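Cell division control protein Cdc48 (Mycobacterium smegmatis, PDB 5E7P) is a AAA-family protein that probably binds and hydrolyses ATP, and holds ADP in two separate nucleotide pockets. Local coordinates at residues A[22-27]-A[703-708]; A[40-45]-A[56-61]; A[232-237]-A[398-403]; A[569-574]-A[623-628]; A[585-590]-A[608-613]. All blocks are in the same frame, centred on the assembly; numbering follows the deposited sequence.

Interaction 1 (A[22-27]-A[703-708]); sequences LRLTAR and TAMRRS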
# COMPACT_ATOMS: atom_id res chain seq x y z
N LEU A 22 -8.02 -15.66 20.79
CA LEU A 22 -7.95 -15.57 22.24
C LEU A 22 -9.22 -14.94 22.80
O LEU A 22 -9.81 -14.06 22.18
CB LEU A 22 -6.75 -14.72 22.67
CG LEU A 22 -5.36 -15.32 22.49
CD1 LEU A 22 -4.31 -14.25 22.70
CD2 LEU A 22 -5.16 -16.48 23.46
N ARG A 23 -9.64 -15.41 23.97
CA ARG A 23 -10.72 -14.77 24.70
C ARG A 23 -10.11 -13.76 25.65
O ARG A 23 -9.23 -14.10 26.45
CB ARG A 23 -11.55 -15.79 25.47
CG ARG A 23 -12.77 -15.19 26.16
CD ARG A 23 -13.24 -16.06 27.31
NE ARG A 23 -13.54 -17.43 26.89
CZ ARG A 23 -13.75 -18.44 27.72
NH1 ARG A 23 -13.68 -18.25 29.03
NH2 ARG A 23 -14.02 -19.65 27.24
N LEU A 24 -10.56 -12.51 25.57
CA LEU A 24 -10.06 -11.47 26.45
C LEU A 24 -11.21 -10.77 27.17
O LEU A 24 -12.37 -10.98 26.84
CB LEU A 24 -9.24 -10.44 25.66
CG LEU A 24 -7.99 -10.93 24.93
CD1 LEU A 24 -7.32 -9.78 24.22
CD2 LEU A 24 -7.03 -11.60 25.89
N THR A 25 -10.86 -9.94 28.15
CA THR A 25 -11.85 -9.10 28.82
C THR A 25 -11.92 -7.76 28.11
O THR A 25 -10.90 -7.12 27.85
CB THR A 25 -11.48 -8.88 30.30
OG1 THR A 25 -11.16 -10.14 30.92
CG2 THR A 25 -12.64 -8.23 31.05
N ALA A 26 -13.13 -7.33 27.78
CA ALA A 26 -13.32 -6.09 27.04
C ALA A 26 -13.68 -4.93 27.96
O ALA A 26 -14.80 -4.86 28.48
CB ALA A 26 -14.40 -6.27 25.98
N ARG A 27 -12.73 -4.03 28.17
CA ARG A 27 -12.97 -2.85 29.00
C ARG A 27 -13.20 -1.62 28.13
O ARG A 27 -12.62 -1.48 27.05
CB ARG A 27 -11.81 -2.62 29.96
CG ARG A 27 -11.55 -3.78 30.91
CD ARG A 27 -10.63 -3.37 32.05
NE ARG A 27 -9.53 -2.52 31.60
CZ ARG A 27 -8.51 -2.14 32.36
NH1 ARG A 27 -7.55 -1.37 31.87
NH2 ARG A 27 -8.45 -2.53 33.63
N THR A 703 1.24 -20.07 23.95
CA THR A 703 1.29 -21.11 24.96
C THR A 703 1.11 -20.52 26.36
O THR A 703 0.44 -21.10 27.21
CB THR A 703 2.62 -21.90 24.89
OG1 THR A 703 2.69 -22.62 23.65
CG2 THR A 703 2.72 -22.89 26.04
N ALA A 704 1.69 -19.34 26.57
CA ALA A 704 1.60 -18.67 27.87
C ALA A 704 0.22 -18.07 28.11
O ALA A 704 -0.30 -18.13 29.22
CB ALA A 704 2.67 -17.60 27.98
N MET A 705 -0.36 -17.48 27.07
CA MET A 705 -1.69 -16.88 27.17
C MET A 705 -2.75 -17.92 27.48
O MET A 705 -3.65 -17.69 28.30
CB MET A 705 -2.05 -16.12 25.89
CG MET A 705 -1.16 -14.91 25.60
SD MET A 705 -1.45 -13.53 26.72
CE MET A 705 -3.06 -12.97 26.19
N ARG A 706 -2.66 -19.08 26.83
CA ARG A 706 -3.62 -20.16 27.05
C ARG A 706 -3.43 -20.81 28.42
O ARG A 706 -4.40 -21.20 29.06
CB ARG A 706 -3.52 -21.22 25.95
CG ARG A 706 -3.90 -20.74 24.56
CD ARG A 706 -4.18 -21.92 23.64
NE ARG A 706 -4.27 -21.54 22.23
CZ ARG A 706 -5.33 -20.94 21.69
NH1 ARG A 706 -5.32 -20.64 20.40
NH2 ARG A 706 -6.39 -20.65 22.43
N ARG A 707 -2.17 -20.93 28.85
CA ARG A 707 -1.86 -21.53 30.14
C ARG A 707 -2.48 -20.74 31.28
O ARG A 707 -3.27 -21.28 32.06
CB ARG A 707 -0.34 -21.64 30.34
CG ARG A 707 0.05 -22.14 31.72
CD ARG A 707 1.56 -22.24 31.88
NE ARG A 707 2.25 -21.04 31.42
CZ ARG A 707 2.26 -19.89 32.08
NH1 ARG A 707 1.62 -19.77 33.23
NH2 ARG A 707 2.92 -18.85 31.59
N SER A 708 -2.13 -19.47 31.38
CA SER A 708 -2.72 -18.59 32.38
C SER A 708 -2.81 -17.16 31.85
O SER A 708 -1.79 -16.54 31.55
CB SER A 708 -1.91 -18.62 33.68
OG SER A 708 -2.48 -17.75 34.64
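Leu22 and Met705 meet with their side chains at about a right angle, and this crossing joins two distant parts of the fold. Leu22 stands on the first strand of the CDC48 N-terminal domain, a double-psi beta-barrel by family, while Met705 sits near the C-terminal end of helix 690-707 in the AAA+ lid. The strand and helix segments pass 9.8 Å apart at their axes, at an angle of 59°, and side chains bridge the gap.

At the root of the methionine side chain, Met705 CB lies 4.0 Å from Leu22 CD2. Further out, Met705 bends at both its second and third torsions (each -71°), which folds the thioether over instead of sending it straight out and brings the terminal methyl Met705 CE back to 3.9 Å from Leu22 CD1. That methyl also brushes Leu24, two residues further along the strand, with 4.2 Å between Met705 CE and Leu24 CD2. Helix 44-50 of the barrel domain adds to the same apolar patch, with Ala49 against Leu22 and Val46 against Met705.

At the exposed border lies Arg706, which reaches the leucine with the end of its chain alone. Its guanidinium meets the methyl obliquely, with Arg706 NH2 4.5 Å from Leu22 CD2.

Interaction 2 (A[40-45]-A[56-61]); sequences VRLHPE and DAVALT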
# COMPACT_ATOMS: atom_id res chain seq x y z
N VAL A 40 -8.81 -0.68 18.37
CA VAL A 40 -8.91 -1.46 19.60
C VAL A 40 -7.51 -1.67 20.20
O VAL A 40 -6.57 -2.01 19.49
CB VAL A 40 -9.61 -2.82 19.34
CG1 VAL A 40 -8.92 -3.59 18.22
CG2 VAL A 40 -9.67 -3.65 20.62
N ARG A 41 -7.39 -1.45 21.50
CA ARG A 41 -6.09 -1.52 22.18
C ARG A 41 -5.78 -2.92 22.73
O ARG A 41 -6.49 -3.44 23.59
CB ARG A 41 -6.01 -0.48 23.29
CG ARG A 41 -6.02 0.97 22.82
CD ARG A 41 -4.71 1.34 22.15
NE ARG A 41 -4.76 2.69 21.57
CZ ARG A 41 -3.85 3.17 20.72
NH1 ARG A 41 -2.83 2.42 20.35
NH2 ARG A 41 -3.98 4.40 20.24
N LEU A 42 -4.71 -3.51 22.22
CA LEU A 42 -4.29 -4.84 22.63
C LEU A 42 -2.87 -4.83 23.19
O LEU A 42 -2.03 -4.05 22.75
CB LEU A 42 -4.36 -5.81 21.45
CG LEU A 42 -5.74 -6.07 20.85
CD1 LEU A 42 -5.63 -6.86 19.56
CD2 LEU A 42 -6.62 -6.80 21.85
N HIS A 43 -2.62 -5.69 24.17
CA HIS A 43 -1.28 -5.87 24.70
C HIS A 43 -0.40 -6.47 23.61
O HIS A 43 -0.88 -7.27 22.80
CB HIS A 43 -1.32 -6.79 25.92
CG HIS A 43 -0.07 -6.77 26.74
ND1 HIS A 43 1.05 -7.51 26.42
CD2 HIS A 43 0.25 -6.09 27.87
CE1 HIS A 43 2.00 -7.29 27.31
NE2 HIS A 43 1.53 -6.44 28.21
N PRO A 44 0.88 -6.08 23.57
CA PRO A 44 1.81 -6.62 22.58
C PRO A 44 1.91 -8.14 22.60
O PRO A 44 2.15 -8.76 21.56
CB PRO A 44 3.15 -6.00 22.99
CG PRO A 44 2.77 -4.72 23.64
CD PRO A 44 1.48 -4.99 24.36
N GLU A 45 1.73 -8.75 23.77
CA GLU A 45 1.79 -10.20 23.88
C GLU A 45 0.63 -10.85 23.12
O GLU A 45 0.78 -11.95 22.57
CB GLU A 45 1.78 -10.64 25.35
CG GLU A 45 1.94 -12.14 25.52
CD GLU A 45 2.11 -12.55 26.96
OE1 GLU A 45 2.11 -11.67 27.85
OE2 GLU A 45 2.26 -13.76 27.21
N ASP A 56 -2.56 -4.15 12.14
CA ASP A 56 -3.31 -5.22 11.49
C ASP A 56 -4.72 -5.27 12.07
O ASP A 56 -4.93 -4.94 13.24
CB ASP A 56 -2.61 -6.57 11.64
CG ASP A 56 -1.41 -6.71 10.73
OD1 ASP A 56 -1.30 -5.92 9.76
OD2 ASP A 56 -0.57 -7.60 10.97
N ALA A 57 -5.69 -5.65 11.25
CA ALA A 57 -7.08 -5.72 11.71
C ALA A 57 -7.33 -7.02 12.46
O ALA A 57 -6.72 -8.05 12.17
CB ALA A 57 -8.04 -5.60 10.55
N VAL A 58 -8.22 -6.96 13.44
CA VAL A 58 -8.65 -8.16 14.16
C VAL A 58 -10.16 -8.32 14.09
O VAL A 58 -10.90 -7.34 14.00
CB VAL A 58 -8.23 -8.12 15.65
CG1 VAL A 58 -6.76 -8.45 15.80
CG2 VAL A 58 -8.57 -6.78 16.28
N ALA A 59 -10.61 -9.56 14.13
CA ALA A 59 -12.03 -9.85 14.25
C ALA A 59 -12.40 -9.82 15.73
O ALA A 59 -11.70 -10.40 16.56
CB ALA A 59 -12.35 -11.21 13.65
N LEU A 60 -13.49 -9.13 16.05
CA LEU A 60 -13.97 -9.05 17.43
C LEU A 60 -15.37 -9.64 17.51
O LEU A 60 -16.29 -9.17 16.85
CB LEU A 60 -13.96 -7.60 17.92
CG LEU A 60 -12.58 -7.00 18.18
CD1 LEU A 60 -12.66 -5.50 18.38
CD2 LEU A 60 -11.92 -7.67 19.38
N THR A 61 -15.52 -10.68 18.33
CA THR A 61 -16.75 -11.46 18.34
C THR A 61 -17.38 -11.62 19.72
O THR A 61 -16.77 -12.17 20.64
CB THR A 61 -16.52 -12.87 17.75
OG1 THR A 61 -15.90 -12.76 16.47
CG2 THR A 61 -17.85 -13.60 17.60
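A chi1 of 54° sets Val40 CG1 between its own backbone N and carbonyl carbon, and at Val58 a chi1 of -77° does the same for CG2. These two methyls then come together, with Val40 CG1 3.7 Å from Val58 CG2, the closest approach of the two segments; the side chains themselves are slanted against one another. The second branch of Val40 takes another partner. Val40 CG2, anti to the backbone N, reaches tip to tip toward Leu60, and Leu60 CD1 lies 4.2 Å from it. Two residues along the strand, Leu42 CD1 meets the other methyl of the valine, 4.2 Å from Val58 CG1.

All four residues are buried, and their CB atoms point across the gap between strands 39-42 and 57-61, whose segment axes pass 9.6 Å apart and nearly perpendicular. This is the apolar interior of the double-psi beta-barrel expected for a CDC48 N-terminal domain. Backbone bonding of Arg41 with Leu83 links the two outermost strands of the sheet, and Leu84, Val100 and Val102 add to the filling round Val40, Val58 and Leu60.

Past Leu42 the chain turns into helix 44-50, and His43 is its N-cap. Glu45 N donates to His43 ND1 over 3.0 Å, nearly straight and close to the ring plane. The guanidinium of Arg41 is held by Asp34 in a salt bridge and by the carbonyl oxygens of Val72 and Thr464.

Interaction 3 (A[232-237]-A[398-403]); sequences KVTHPQ and RSLLEM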
# COMPACT_ATOMS: atom_id res chain seq x y z
N LYS A 232 5.33 18.60 -8.30
CA LYS A 232 6.60 18.10 -8.82
C LYS A 232 7.76 18.14 -7.83
O LYS A 232 8.85 17.66 -8.14
CB LYS A 232 6.96 18.81 -10.14
CG LYS A 232 7.36 20.27 -10.00
CD LYS A 232 7.25 20.97 -11.35
CE LYS A 232 8.04 22.27 -11.39
NZ LYS A 232 9.49 22.04 -11.66
N VAL A 233 7.54 18.71 -6.65
CA VAL A 233 8.60 18.74 -5.64
C VAL A 233 8.79 17.39 -4.95
O VAL A 233 9.88 17.09 -4.46
CB VAL A 233 8.39 19.87 -4.59
CG1 VAL A 233 8.29 21.22 -5.28
CG2 VAL A 233 7.16 19.60 -3.75
N THR A 234 7.73 16.58 -4.90
CA THR A 234 7.84 15.23 -4.36
C THR A 234 7.54 14.18 -5.42
O THR A 234 7.79 13.00 -5.22
CB THR A 234 6.92 15.01 -3.15
OG1 THR A 234 5.55 14.95 -3.59
CG2 THR A 234 7.08 16.13 -2.13
N HIS A 235 7.00 14.63 -6.55
CA HIS A 235 6.73 13.73 -7.66
C HIS A 235 7.36 14.23 -8.96
O HIS A 235 6.70 14.90 -9.76
CB HIS A 235 5.22 13.52 -7.84
CG HIS A 235 4.60 12.68 -6.77
ND1 HIS A 235 3.45 13.06 -6.10
CD2 HIS A 235 4.96 11.49 -6.25
CE1 HIS A 235 3.14 12.14 -5.21
NE2 HIS A 235 4.03 11.17 -5.28
N PRO A 236 8.64 13.91 -9.16
CA PRO A 236 9.43 14.34 -10.32
C PRO A 236 8.87 13.78 -11.63
O PRO A 236 9.18 14.29 -12.71
CB PRO A 236 10.82 13.76 -10.05
CG PRO A 236 10.83 13.43 -8.59
CD PRO A 236 9.43 13.05 -8.26
N GLN A 237 8.06 12.73 -11.52
CA GLN A 237 7.46 12.10 -12.69
C GLN A 237 6.42 13.01 -13.35
O GLN A 237 6.06 12.81 -14.51
CB GLN A 237 6.82 10.76 -12.31
CG GLN A 237 7.81 9.65 -11.99
CD GLN A 237 8.30 9.68 -10.54
OE1 GLN A 237 7.92 10.55 -9.76
NE2 GLN A 237 9.15 8.72 -10.19
N ARG A 398 8.22 15.96 4.97
CA ARG A 398 8.23 17.27 5.62
C ARG A 398 7.69 18.34 4.69
O ARG A 398 6.98 19.25 5.12
CB ARG A 398 9.63 17.63 6.12
CG ARG A 398 9.72 19.03 6.70
CD ARG A 398 10.91 19.19 7.63
NE ARG A 398 10.93 20.52 8.24
CZ ARG A 398 11.71 20.86 9.26
NH1 ARG A 398 12.55 19.98 9.79
NH2 ARG A 398 11.65 22.10 9.75
N SER A 399 8.02 18.22 3.40
CA SER A 399 7.50 19.14 2.39
C SER A 399 5.98 19.05 2.31
O SER A 399 5.29 20.06 2.17
CB SER A 399 8.11 18.84 1.02
OG SER A 399 9.48 19.19 0.97
N LEU A 400 5.46 17.83 2.39
CA LEU A 400 4.02 17.61 2.32
C LEU A 400 3.30 18.19 3.54
O LEU A 400 2.25 18.82 3.41
CB LEU A 400 3.72 16.12 2.17
CG LEU A 400 4.14 15.51 0.84
CD1 LEU A 400 3.97 14.00 0.85
CD2 LEU A 400 3.35 16.12 -0.31
N LEU A 401 3.87 17.97 4.72
CA LEU A 401 3.28 18.45 5.97
C LEU A 401 3.17 19.97 5.99
O LEU A 401 2.13 20.52 6.34
CB LEU A 401 4.06 17.95 7.18
CG LEU A 401 3.91 16.46 7.49
CD1 LEU A 401 4.94 16.02 8.53
CD2 LEU A 401 2.50 16.16 7.97
N GLU A 402 4.25 20.64 5.60
CA GLU A 402 4.25 22.10 5.51
C GLU A 402 3.20 22.59 4.52
O GLU A 402 2.51 23.57 4.77
CB GLU A 402 5.64 22.61 5.12
CG GLU A 402 6.64 22.56 6.26
CD GLU A 402 8.08 22.69 5.80
OE1 GLU A 402 8.30 23.00 4.61
OE2 GLU A 402 8.99 22.48 6.64
N MET A 403 3.06 21.88 3.41
CA MET A 403 2.03 22.18 2.42
C MET A 403 0.63 21.99 3.00
O MET A 403 -0.26 22.81 2.77
CB MET A 403 2.22 21.29 1.19
CG MET A 403 1.25 21.58 0.07
SD MET A 403 1.52 20.51 -1.36
CE MET A 403 3.27 20.76 -1.66
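Thr234 and Leu400 make the close part of this contact. One methyl, Leu400 CD2, is met by both branches of the threonine: Thr234 OG1 is 4.1 Å away and Thr234 CG2 4.2 Å. Chi1 of 72° places the hydroxyl between the backbone N and the carbonyl carbon and turns both branches to the leucine. Behind it Leu400 is buried against Val427 and Leu430 of helix 427-448, within the helical part that, as in other AAA modules, packs as a lid beside the nucleotide. Met403, one turn on, touches the bound ADP, and the side chain of Leu400 is about 5 Å from it.

The other side is looser. Thr234 CG2 approaches Ser399 CB at 4.3 Å, toward a surface where Val233 is exposed. Further round the helix, exposed Arg398 and Glu402 pair with each other, Arg398 NE to Glu402 OE2 at 3.2 Å, the oxygen lying in the guanidinium plane.

No hydrogen bond or salt bridge directly joins loop 232-237 to helix 398-403. What the two share is short-range van der Waals contact between a few carbons and one hydroxyl, which has little directional preference.

Interaction 4 (A[569-574]-A[623-628]); sequences ELFARA and VVVLGA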
# COMPACT_ATOMS: atom_id res chain seq x y z
N GLU A 569 6.80 -4.10 -20.61
CA GLU A 569 5.99 -3.09 -19.93
C GLU A 569 6.63 -2.69 -18.60
O GLU A 569 6.82 -1.51 -18.32
CB GLU A 569 4.58 -3.63 -19.69
CG GLU A 569 3.72 -2.74 -18.81
CD GLU A 569 2.39 -3.38 -18.48
OE1 GLU A 569 1.87 -4.14 -19.32
OE2 GLU A 569 1.86 -3.12 -17.38
N LEU A 570 6.95 -3.70 -17.80
CA LEU A 570 7.55 -3.51 -16.48
C LEU A 570 8.81 -2.65 -16.54
O LEU A 570 8.94 -1.68 -15.79
CB LEU A 570 7.87 -4.87 -15.86
CG LEU A 570 8.75 -4.92 -14.62
CD1 LEU A 570 8.08 -4.23 -13.45
CD2 LEU A 570 9.08 -6.37 -14.27
N PHE A 571 9.72 -3.00 -17.43
CA PHE A 571 10.98 -2.28 -17.56
C PHE A 571 10.79 -0.89 -18.14
O PHE A 571 11.45 0.06 -17.70
CB PHE A 571 11.99 -3.09 -18.37
CG PHE A 571 12.63 -4.21 -17.60
CD1 PHE A 571 12.02 -5.45 -17.52
CD2 PHE A 571 13.82 -4.01 -16.92
CE1 PHE A 571 12.60 -6.48 -16.80
CE2 PHE A 571 14.41 -5.03 -16.19
CZ PHE A 571 13.79 -6.27 -16.13
N ALA A 572 9.89 -0.76 -19.11
CA ALA A 572 9.58 0.54 -19.70
C ALA A 572 9.00 1.49 -18.66
O ALA A 572 9.28 2.69 -18.69
CB ALA A 572 8.63 0.40 -20.88
N ARG A 573 8.20 0.96 -17.74
CA ARG A 573 7.66 1.77 -16.65
C ARG A 573 8.77 2.17 -15.69
O ARG A 573 8.76 3.27 -15.14
CB ARG A 573 6.56 1.03 -15.89
CG ARG A 573 5.77 1.94 -14.96
CD ARG A 573 5.08 1.17 -13.84
NE ARG A 573 4.30 0.04 -14.33
CZ ARG A 573 4.62 -1.23 -14.13
NH1 ARG A 573 5.69 -1.54 -13.41
NH2 ARG A 573 3.86 -2.20 -14.62
N ALA A 574 9.73 1.28 -15.49
CA ALA A 574 10.84 1.54 -14.59
C ALA A 574 11.76 2.61 -15.16
O ALA A 574 12.18 3.53 -14.46
CB ALA A 574 11.62 0.26 -14.31
N VAL A 623 18.42 3.29 -12.51
CA VAL A 623 17.61 2.07 -12.48
C VAL A 623 18.43 0.88 -12.00
O VAL A 623 19.47 0.56 -12.58
CB VAL A 623 17.00 1.75 -13.86
CG1 VAL A 623 16.19 0.46 -13.78
CG2 VAL A 623 16.12 2.89 -14.35
N VAL A 624 17.96 0.22 -10.95
CA VAL A 624 18.60 -0.99 -10.45
C VAL A 624 17.64 -2.17 -10.60
O VAL A 624 16.45 -2.05 -10.32
CB VAL A 624 19.01 -0.87 -8.98
CG1 VAL A 624 19.77 -2.11 -8.53
CG2 VAL A 624 19.87 0.36 -8.77
N VAL A 625 18.17 -3.31 -11.04
CA VAL A 625 17.37 -4.52 -11.14
C VAL A 625 17.87 -5.57 -10.15
O VAL A 625 19.06 -5.85 -10.07
CB VAL A 625 17.37 -5.09 -12.58
CG1 VAL A 625 18.80 -5.21 -13.12
CG2 VAL A 625 16.64 -6.43 -12.64
N LEU A 626 16.94 -6.15 -9.39
CA LEU A 626 17.28 -7.16 -8.41
C LEU A 626 16.39 -8.39 -8.55
O LEU A 626 15.16 -8.27 -8.54
CB LEU A 626 17.17 -6.59 -7.00
CG LEU A 626 17.57 -7.47 -5.81
CD1 LEU A 626 18.20 -6.62 -4.71
CD2 LEU A 626 16.37 -8.25 -5.26
N GLY A 627 17.00 -9.55 -8.69
CA GLY A 627 16.28 -10.81 -8.70
C GLY A 627 16.47 -11.58 -7.41
O GLY A 627 17.56 -11.57 -6.83
N ALA A 628 15.42 -12.26 -6.96
CA ALA A 628 15.48 -13.07 -5.75
C ALA A 628 15.00 -14.49 -6.02
O ALA A 628 14.08 -14.70 -6.80
CB ALA A 628 14.66 -12.43 -4.63
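Val623, Ala574 and Phe571 carry most of this buried contact between helix 563-576 and the start of strand 623-629. Val623 aims its CB at the helix end, and its CG2 methyl packs against the last carbonyl of the helix segment, 4.0 Å from Ala574 O. Both branches of the valine face the helix: with chi1 at 179° CG1 lies anti to the backbone N and toward Ala574 CB, while CG2, beside that N, reaches the carbonyl oxygen. The hydrogen-bond partner of Ala574 O here is Ser580 OG; the methyl only packs on it. At the small alanine the chains come close, with 7.1 Å between the CA atoms of Ala574 and Val623.

Nearer the middle of the helix the gap widens, the CA atoms of Phe571 and Val625 being 9.3 Å apart, and an aromatic ring spans it. Val625 CG2 sits at the ring edge, near its plane, 4.4 Å from Phe571 CE2. The ring is also touched by Ile617 of helix 602-617.

The far side of the helix is polar. Arg573 NH2 pairs with Glu569 OE2 at 3.5 Å, and the pair extends to Glu386 and Arg378 of the first AAA module.

Strand 623-629 lies between strands 580-585 and 521-525 in a parallel sheet of order 2-3-4-1-5. A helix laid on such a sheet is typical of the alpha/beta core of P-loop AAA ATPases.

Interaction 5 (A[585-590]-A[608-613]); sequences DEIDAL and ASLLTE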
# COMPACT_ATOMS: atom_id res chain seq x y z
N ASP A 585 11.09 -10.98 -8.02
CA ASP A 585 11.05 -12.05 -7.03
C ASP A 585 10.71 -13.37 -7.71
O ASP A 585 10.03 -13.38 -8.73
CB ASP A 585 10.04 -11.74 -5.93
CG ASP A 585 10.22 -12.63 -4.71
OD1 ASP A 585 11.30 -13.25 -4.58
OD2 ASP A 585 9.29 -12.71 -3.89
N GLU A 586 11.19 -14.46 -7.13
CA GLU A 586 11.06 -15.79 -7.72
C GLU A 586 11.51 -15.78 -9.18
O GLU A 586 10.79 -16.21 -10.08
CB GLU A 586 9.62 -16.31 -7.59
CG GLU A 586 9.52 -17.83 -7.62
CD GLU A 586 8.09 -18.32 -7.48
OE1 GLU A 586 7.88 -19.55 -7.52
OE2 GLU A 586 7.18 -17.47 -7.33
N ILE A 587 12.72 -15.27 -9.39
CA ILE A 587 13.29 -15.08 -10.72
C ILE A 587 13.50 -16.42 -11.44
O ILE A 587 13.62 -16.46 -12.67
CB ILE A 587 14.62 -14.27 -10.63
CG1 ILE A 587 15.17 -13.93 -12.02
CG2 ILE A 587 15.65 -15.01 -9.79
CD1 ILE A 587 14.29 -13.01 -12.82
N ASP A 588 13.54 -17.51 -10.69
CA ASP A 588 13.70 -18.84 -11.29
C ASP A 588 12.47 -19.26 -12.09
O ASP A 588 12.58 -19.98 -13.09
CB ASP A 588 14.02 -19.89 -10.22
CG ASP A 588 13.00 -19.92 -9.10
OD1 ASP A 588 12.72 -18.86 -8.51
OD2 ASP A 588 12.47 -21.02 -8.82
N ALA A 589 11.29 -18.82 -11.66
CA ALA A 589 10.06 -19.13 -12.38
C ALA A 589 9.94 -18.24 -13.61
O ALA A 589 9.45 -18.67 -14.66
CB ALA A 589 8.85 -18.96 -11.47
N LEU A 590 10.39 -17.00 -13.48
CA LEU A 590 10.32 -16.04 -14.58
C LEU A 590 11.29 -16.42 -15.69
O LEU A 590 11.00 -16.23 -16.87
CB LEU A 590 10.63 -14.63 -14.06
CG LEU A 590 9.90 -13.45 -14.71
CD1 LEU A 590 9.96 -12.24 -13.80
CD2 LEU A 590 10.49 -13.12 -16.07
N ALA A 608 14.29 -14.33 -23.53
CA ALA A 608 15.02 -13.53 -24.51
C ALA A 608 14.67 -12.06 -24.37
O ALA A 608 15.54 -11.19 -24.48
CB ALA A 608 14.72 -14.02 -25.92
N SER A 609 13.40 -11.77 -24.11
CA SER A 609 12.96 -10.41 -23.88
C SER A 609 13.55 -9.88 -22.58
O SER A 609 13.94 -8.72 -22.49
CB SER A 609 11.43 -10.33 -23.83
OG SER A 609 10.99 -8.99 -23.65
N LEU A 610 13.63 -10.76 -21.58
CA LEU A 610 14.19 -10.40 -20.29
C LEU A 610 15.67 -10.01 -20.42
O LEU A 610 16.10 -8.98 -19.91
CB LEU A 610 14.03 -11.55 -19.30
CG LEU A 610 14.42 -11.25 -17.85
CD1 LEU A 610 13.71 -10.00 -17.37
CD2 LEU A 610 14.09 -12.44 -16.96
N LEU A 611 16.43 -10.85 -21.12
CA LEU A 611 17.84 -10.58 -21.38
C LEU A 611 18.01 -9.25 -22.10
O LEU A 611 18.92 -8.47 -21.79
CB LEU A 611 18.46 -11.71 -22.21
CG LEU A 611 18.51 -13.09 -21.55
CD1 LEU A 611 19.01 -14.14 -22.53
CD2 LEU A 611 19.38 -13.04 -20.32
N THR A 612 17.13 -9.00 -23.06
CA THR A 612 17.14 -7.75 -23.82
C THR A 612 16.91 -6.55 -22.91
O THR A 612 17.61 -5.55 -23.01
CB THR A 612 16.06 -7.75 -24.93
OG1 THR A 612 16.28 -8.86 -25.81
CG2 THR A 612 16.11 -6.46 -25.73
N GLU A 613 15.93 -6.67 -22.02
CA GLU A 613 15.61 -5.59 -21.09
C GLU A 613 16.73 -5.37 -20.07
O GLU A 613 17.06 -4.24 -19.73
CB GLU A 613 14.29 -5.86 -20.38
CG GLU A 613 13.08 -5.89 -21.30
CD GLU A 613 12.93 -4.61 -22.11
OE1 GLU A 613 13.13 -4.65 -23.34
OE2 GLU A 613 12.62 -3.56 -21.50
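On the helix that offers Leu610 to Leu590 and Ile587, the carbonyl oxygen Ala608 O is gripped twice by Thr612. The routine helical bond comes from Thr612 N, 3.1 Å from Ala608 O; the hydroxyl Thr612 OG1 adds a second at 2.8 Å, from the opposite face of the carbonyl plane and tilted 28° out of it. This folds the threonine back on its own helix, on the side turned from the contact.

Across the contact everything runs through one methyl. Leu610 CG lies anti to its backbone N (chi1 -173°), which carries the side chain off the helix and brings CD2 3.8 Å from Leu590 CD2. The same atom also meets Ile587, with 4.2 Å between Leu610 CD2 and Ile587 CD1. Both partners lie slantwise to the leucine, at the first and last residues of the short helix 587-590, about one turn apart, and Leu584 of the central sheet touches both Leu590 and Leu610.

Just before that helix stand Asp585 and Glu586, the acidic pair that ends a Walker B sequence. Glu586 pairs with Lys551, while Asp585 OD1 bonds weakly to Thr533, an ADP-binding residue.

No polar bond crosses between the segments. The short helix that directly follows Asp585 and Glu586 thus has an apolar seat on helix 602-617, which may help to place the Walker B end.

Overall arrangement
From the N terminus, interaction 1 opens first and closes last: strand 22-27 meets its partner only at 703-708 in the lid helix, so the other four all lie within its loop. Interaction 2 closes early, inside the N-terminal barrel, and touches interaction 1 through Glu45 against Met705. Interaction 3 follows in series, joining a loop of the first AAA module to its helical part beside ADP. Interaction 4 then opens in the second module, and interaction 5 fits within its span; these two also touch, with centres 10 Å apart. No two loops cross. Interactions 3 and 4 approach to about 7 Å between nearest atoms without contact.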